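TlmII (Streptoalloteichus hindustanus, PDB 4HVM) takes part in tallysomycin biosynthesis as a condensation-domain protein of nonribosomal peptide synthesis, and probably binds phosphopantetheine. Local coordinates at residues 98-110 with 125-139. Sequence-based numbering, arbitrary orientation.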
loop_
_atom_site.group_PDB
_atom_site.type_symbol
_atom_site.label_atom_id
_atom_site.label_comp_id
_atom_site.label_asym_id
_atom_site.label_seq_id
_atom_site.Cartn_x
_atom_site.Cartn_y
_atom_site.Cartn_z
ATOM N N PRO A 98 -13.973 22.066 7.650
ATOM C CA PRO A 98 -12.537 22.082 7.348
ATOM C C PRO A 98 -11.961 20.692 7.074
ATOM O O PRO A 98 -11.078 20.560 6.227
ATOM C CB PRO A 98 -11.919 22.663 8.626
ATOM C CG PRO A 98 -13.024 23.429 9.269
ATOM C CD PRO A 98 -14.257 22.636 8.977
ATOM N N GLN A 99 -12.453 19.674 7.774
ATOM C CA GLN A 99 -11.911 18.325 7.623
ATOM C C GLN A 99 -12.200 17.722 6.249
ATOM O O GLN A 99 -11.344 17.050 5.666
ATOM C CB GLN A 99 -12.410 17.400 8.737
ATOM C CG GLN A 99 -11.944 17.813 10.128
ATOM C CD GLN A 99 -11.970 16.667 11.125
ATOM O OE1 GLN A 99 -12.450 15.575 10.820
ATOM N NE2 GLN A 99 -11.447 16.909 12.324
ATOM N N ALA A 100 -13.400 17.965 5.735
ATOM C CA ALA A 100 -13.767 17.470 4.414
ATOM C C ALA A 100 -12.929 18.143 3.338
ATOM O O ALA A 100 -12.628 17.536 2.312
ATOM C CB ALA A 100 -15.246 17.701 4.148
ATOM N N ARG A 101 -12.555 19.397 3.580
ATOM C CA ARG A 101 -11.756 20.161 2.630
ATOM C C ARG A 101 -10.312 19.682 2.630
ATOM O O ARG A 101 -9.656 19.652 1.587
ATOM C CB ARG A 101 -11.800 21.649 2.969
ATOM C CG ARG A 101 -13.194 22.217 3.147
ATOM C CD ARG A 101 -13.951 22.289 1.838
ATOM N NE ARG A 101 -14.625 21.039 1.497
ATOM C CZ ARG A 101 -15.845 20.705 1.909
ATOM N NH1 ARG A 101 -16.376 19.547 1.537
ATOM N NH2 ARG A 101 -16.534 21.524 2.694
ATOM N N CYS A 102 -9.822 19.310 3.810
ATOM C CA CYS A 102 -8.444 18.857 3.958
ATOM C C CYS A 102 -8.217 17.557 3.193
ATOM O O CYS A 102 -7.133 17.317 2.659
ATOM C CB CYS A 102 -8.098 18.678 5.435
ATOM S SG CYS A 102 -6.359 18.312 5.741
ATOM N N VAL A 103 -9.252 16.725 3.141
ATOM C CA VAL A 103 -9.203 15.489 2.370
ATOM C C VAL A 103 -9.160 15.814 0.886
ATOM O O VAL A 103 -8.381 15.234 0.133
ATOM C CB VAL A 103 -10.413 14.582 2.664
ATOM C CG1 VAL A 103 -10.446 13.394 1.710
ATOM C CG2 VAL A 103 -10.380 14.105 4.103
ATOM N N GLU A 104 -10.003 16.753 0.473
ATOM C CA GLU A 104 -10.046 17.178 -0.917
ATOM C C GLU A 104 -8.746 17.874 -1.305
ATOM O O GLU A 104 -8.339 17.843 -2.463
ATOM C CB GLU A 104 -11.241 18.106 -1.154
ATOM C CG GLU A 104 -12.600 17.444 -0.957
ATOM C CD GLU A 104 -13.708 18.450 -0.681
ATOM O OE1 GLU A 104 -13.403 19.651 -0.526
ATOM O OE2 GLU A 104 -14.886 18.038 -0.617
ATOM N N LEU A 105 -8.091 18.498 -0.332
ATOM C CA LEU A 105 -6.830 19.185 -0.587
ATOM C C LEU A 105 -5.715 18.190 -0.900
ATOM O O LEU A 105 -5.009 18.324 -1.899
ATOM C CB LEU A 105 -6.444 20.048 0.619
ATOM C CG LEU A 105 -5.190 20.922 0.534
ATOM C CD1 LEU A 105 -5.408 22.218 1.294
ATOM C CD2 LEU A 105 -3.982 20.191 1.090
ATOM N N LEU A 106 -5.554 17.202 -0.028
ATOM C CA LEU A 106 -4.507 16.200 -0.187
ATOM C C LEU A 106 -4.721 15.354 -1.439
ATOM O O LEU A 106 -3.768 15.021 -2.145
ATOM C CB LEU A 106 -4.431 15.312 1.054
ATOM C CG LEU A 106 -4.020 16.036 2.334
ATOM C CD1 LEU A 106 -4.055 15.096 3.518
ATOM C CD2 LEU A 106 -2.633 16.631 2.169
ATOM N N ARG A 107 -5.977 15.008 -1.707
ATOM C CA ARG A 107 -6.329 14.288 -2.924
ATOM C C ARG A 107 -5.953 15.093 -4.161
ATOM O O ARG A 107 -5.438 14.546 -5.135
ATOM C CB ARG A 107 -7.827 13.985 -2.961
ATOM C CG ARG A 107 -8.263 12.799 -2.122
ATOM C CD ARG A 107 -9.772 12.611 -2.208
ATOM N NE ARG A 107 -10.228 11.430 -1.482
ATOM C CZ ARG A 107 -11.494 11.025 -1.436
ATOM N NH1 ARG A 107 -12.431 11.710 -2.073
ATOM N NH2 ARG A 107 -11.820 9.936 -0.754
ATOM N N ALA A 108 -6.215 16.396 -4.114
ATOM C CA ALA A 108 -5.935 17.272 -5.244
ATOM C C ALA A 108 -4.442 17.377 -5.514
ATOM O O ALA A 108 -4.006 17.321 -6.664
ATOM C CB ALA A 108 -6.526 18.651 -5.005
ATOM N N ASP A 109 -3.659 17.523 -4.450
ATOM C CA ASP A 109 -2.211 17.610 -4.583
ATOM C C ASP A 109 -1.635 16.268 -5.016
ATOM O O ASP A 109 -0.590 16.209 -5.662
ATOM C CB ASP A 109 -1.573 18.054 -3.267
ATOM C CG ASP A 109 -0.086 18.323 -3.403
ATOM O OD1 ASP A 109 0.285 19.425 -3.859
ATOM O OD2 ASP A 109 0.717 17.432 -3.058
ATOM N N ARG A 110 -2.327 15.193 -4.653
ATOM C CA ARG A 110 -1.924 13.846 -5.032
ATOM C C ARG A 110 -2.102 13.618 -6.527
ATOM O O ARG A 110 -1.319 12.907 -7.157
ATOM C CB ARG A 110 -2.740 12.820 -4.245
ATOM C CG ARG A 110 -2.418 11.370 -4.558
ATOM C CD ARG A 110 -3.515 10.466 -4.039
ATOM N NE ARG A 110 -4.782 10.736 -4.711
ATOM C CZ ARG A 110 -5.956 10.260 -4.316
ATOM N NH1 ARG A 110 -7.051 10.563 -4.999
ATOM N NH2 ARG A 110 -6.038 9.487 -3.239
ATOM N N HIS A 125 2.335 18.526 3.928
ATOM C CA HIS A 125 1.305 19.551 4.055
ATOM C C HIS A 125 1.035 19.887 5.521
ATOM O O HIS A 125 0.834 18.995 6.343
ATOM C CB HIS A 125 0.013 19.108 3.363
ATOM C CG HIS A 125 0.121 19.023 1.870
ATOM N ND1 HIS A 125 -0.347 20.013 1.033
ATOM C CD2 HIS A 125 0.643 18.067 1.065
ATOM C CE1 HIS A 125 -0.115 19.671 -0.224
ATOM N NE2 HIS A 125 0.484 18.495 -0.230
ATOM N N LEU A 126 1.046 21.178 5.841
ATOM C CA LEU A 126 0.686 21.649 7.173
ATOM C C LEU A 126 -0.636 22.405 7.061
ATOM O O LEU A 126 -0.658 23.591 6.733
ATOM C CB LEU A 126 1.788 22.549 7.741
ATOM C CG LEU A 126 1.841 22.777 9.253
ATOM C CD1 LEU A 126 3.249 23.161 9.667
ATOM C CD2 LEU A 126 0.854 23.847 9.697
ATOM N N VAL A 127 -1.737 21.710 7.322
ATOM C CA VAL A 127 -3.064 22.280 7.117
ATOM C C VAL A 127 -3.748 22.564 8.449
ATOM O O VAL A 127 -3.991 21.646 9.233
ATOM C CB VAL A 127 -3.958 21.334 6.294
ATOM C CG1 VAL A 127 -5.200 22.059 5.816
ATOM C CG2 VAL A 127 -3.192 20.759 5.111
ATOM N N ARG A 128 -4.052 23.833 8.704
ATOM C CA ARG A 128 -4.763 24.209 9.923
ATOM C C ARG A 128 -6.269 24.251 9.674
ATOM O O ARG A 128 -6.735 24.933 8.762
ATOM C CB ARG A 128 -4.270 25.555 10.462
ATOM C CG ARG A 128 -5.058 26.051 11.665
ATOM C CD ARG A 128 -4.353 27.184 12.393
ATOM N NE ARG A 128 -3.194 26.720 13.152
ATOM C CZ ARG A 128 -3.251 26.258 14.398
ATOM N NH1 ARG A 128 -4.414 26.185 15.032
ATOM N NH2 ARG A 128 -2.142 25.861 15.010
ATOM N N LEU A 129 -7.018 23.520 10.494
ATOM C CA LEU A 129 -8.464 23.402 10.324
ATOM C C LEU A 129 -9.237 24.342 11.247
ATOM O O LEU A 129 -10.316 24.820 10.897
ATOM C CB LEU A 129 -8.906 21.960 10.577
ATOM C CG LEU A 129 -8.128 20.866 9.846
ATOM C CD1 LEU A 129 -8.743 19.504 10.118
ATOM C CD2 LEU A 129 -8.077 21.145 8.354
ATOM N N SER A 130 -8.683 24.594 12.428
ATOM C CA SER A 130 -9.327 25.450 13.417
ATOM C C SER A 130 -8.296 26.013 14.385
ATOM O O SER A 130 -7.098 26.005 14.104
ATOM C CB SER A 130 -10.394 24.670 14.188
ATOM O OG SER A 130 -9.835 23.534 14.827
ATOM N N GLU A 131 -8.764 26.497 15.529
ATOM C CA GLU A 131 -7.877 27.069 16.532
ATOM C C GLU A 131 -7.123 25.992 17.304
ATOM O O GLU A 131 -6.142 26.280 17.989
ATOM C CB GLU A 131 -8.665 27.953 17.497
ATOM C CG GLU A 131 -9.389 29.098 16.812
ATOM C CD GLU A 131 -8.453 29.970 15.992
ATOM O OE1 GLU A 131 -8.798 30.292 14.835
ATOM O OE2 GLU A 131 -7.376 30.338 16.507
ATOM N N THR A 132 -7.583 24.750 17.189
ATOM C CA THR A 132 -6.969 23.643 17.914
ATOM C C THR A 132 -6.456 22.540 16.988
ATOM O O THR A 132 -5.517 21.825 17.333
ATOM C CB THR A 132 -7.951 23.016 18.927
ATOM O OG1 THR A 132 -9.094 22.499 18.234
ATOM C CG2 THR A 132 -8.406 24.049 19.947
ATOM N N ASP A 133 -7.070 22.412 15.815
ATOM C CA ASP A 133 -6.789 21.290 14.919
ATOM C C ASP A 133 -5.856 21.629 13.758
ATOM O O ASP A 133 -6.094 22.572 13.004
ATOM C CB ASP A 133 -8.095 20.694 14.380
ATOM C CG ASP A 133 -8.865 19.919 15.437
ATOM O OD1 ASP A 133 -8.643 20.166 16.642
ATOM O OD2 ASP A 133 -9.694 19.060 15.062
ATOM N N VAL A 134 -4.795 20.837 13.622
ATOM C CA VAL A 134 -3.864 20.961 12.506
ATOM C C VAL A 134 -3.577 19.590 11.911
ATOM O O VAL A 134 -3.240 18.654 12.635
ATOM C CB VAL A 134 -2.530 21.583 12.948
ATOM C CG1 VAL A 134 -1.535 21.579 11.796
ATOM C CG2 VAL A 134 -2.746 22.992 13.462
ATOM N N VAL A 135 -3.713 19.470 10.594
ATOM C CA VAL A 135 -3.396 18.222 9.909
ATOM C C VAL A 135 -2.013 18.270 9.272
ATOM O O VAL A 135 -1.711 19.171 8.490
ATOM C CB VAL A 135 -4.437 17.880 8.828
ATOM C CG1 VAL A 135 -3.944 16.731 7.959
ATOM C CG2 VAL A 135 -5.770 17.533 9.468
ATOM N N LEU A 136 -1.176 17.300 9.622
ATOM C CA LEU A 136 0.112 17.125 8.966
ATOM C C LEU A 136 -0.019 15.992 7.964
ATOM O O LEU A 136 -0.156 14.833 8.349
ATOM C CB LEU A 136 1.200 16.791 9.984
ATOM C CG LEU A 136 2.598 16.560 9.405
ATOM C CD1 LEU A 136 3.297 17.873 9.051
ATOM C CD2 LEU A 136 3.440 15.735 10.360
ATOM N N GLY A 137 0.014 16.322 6.680
ATOM C CA GLY A 137 -0.173 15.319 5.649
ATOM C C GLY A 137 1.055 15.113 4.787
ATOM O O GLY A 137 1.887 16.008 4.651
ATOM N N VAL A 138 1.167 13.924 4.205
ATOM C CA VAL A 138 2.255 13.628 3.283
ATOM C C VAL A 138 1.703 13.115 1.957
ATOM O O VAL A 138 0.814 12.262 1.922
ATOM C CB VAL A 138 3.264 12.613 3.880
ATOM C CG1 VAL A 138 2.570 11.316 4.281
ATOM C CG2 VAL A 138 4.393 12.337 2.902
ATOM N N VAL A 139 2.221 13.663 0.865
ATOM C CA VAL A 139 1.869 13.202 -0.471
ATOM C C VAL A 139 3.141 12.731 -1.160
ATOM O O VAL A 139 3.989 13.545 -1.524
ATOM C CB VAL A 139 1.222 14.320 -1.293
ATOM C CG1 VAL A 139 0.871 13.819 -2.683
ATOM C CG2 VAL A 139 -0.013 14.849 -0.583
#
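H125 and D109 form a polar link between helix 98-110 and the hairpin of strands 125-128 and 133-139. H125 NE2 donates to D109 OD2 over 3.0 Å, nearly in its own ring plane but from above the carboxylate, the two planes lying 77° apart. D109 CG stands anti to the backbone N (chi1 -173°), which swings the carboxylate over to the histidine; R123 and R112 form salt bridges with it. L106 CD2 lies over one face of the imidazole, 4.0 Å from the ring centroid in a CH-pi contact, while L105 CD2 approaches ND1 obliquely. An alanine in place of H125 would probably take the imidazole N-H from D109, leaving its carboxylate to R123 and R112, and open a gap beside L106 CD2. The helix is the crossover of a beta-alpha-beta unit, joining parallel strands 87-91 and 122-128, and packs on one face of the mixed sheet; its axis runs 22° from that of strand 133-139. Helices 49-62 and 147-161 pack against L126 and L136, which point off the opposite face. Mid-helix, buried C102 SG reaches in between V127 and V135, 3.6 Å from V135 CG1. Packing stays close at L129, where Q99 CG crosses CD1 at about a right angle and P98 CB rests 3.7 Å from L129 CB. The loose side begins at Q99 NE2, still 3.9 Å from D133 OD2; on the outer helix flank R101 grips E104 side-on through NE and NH1.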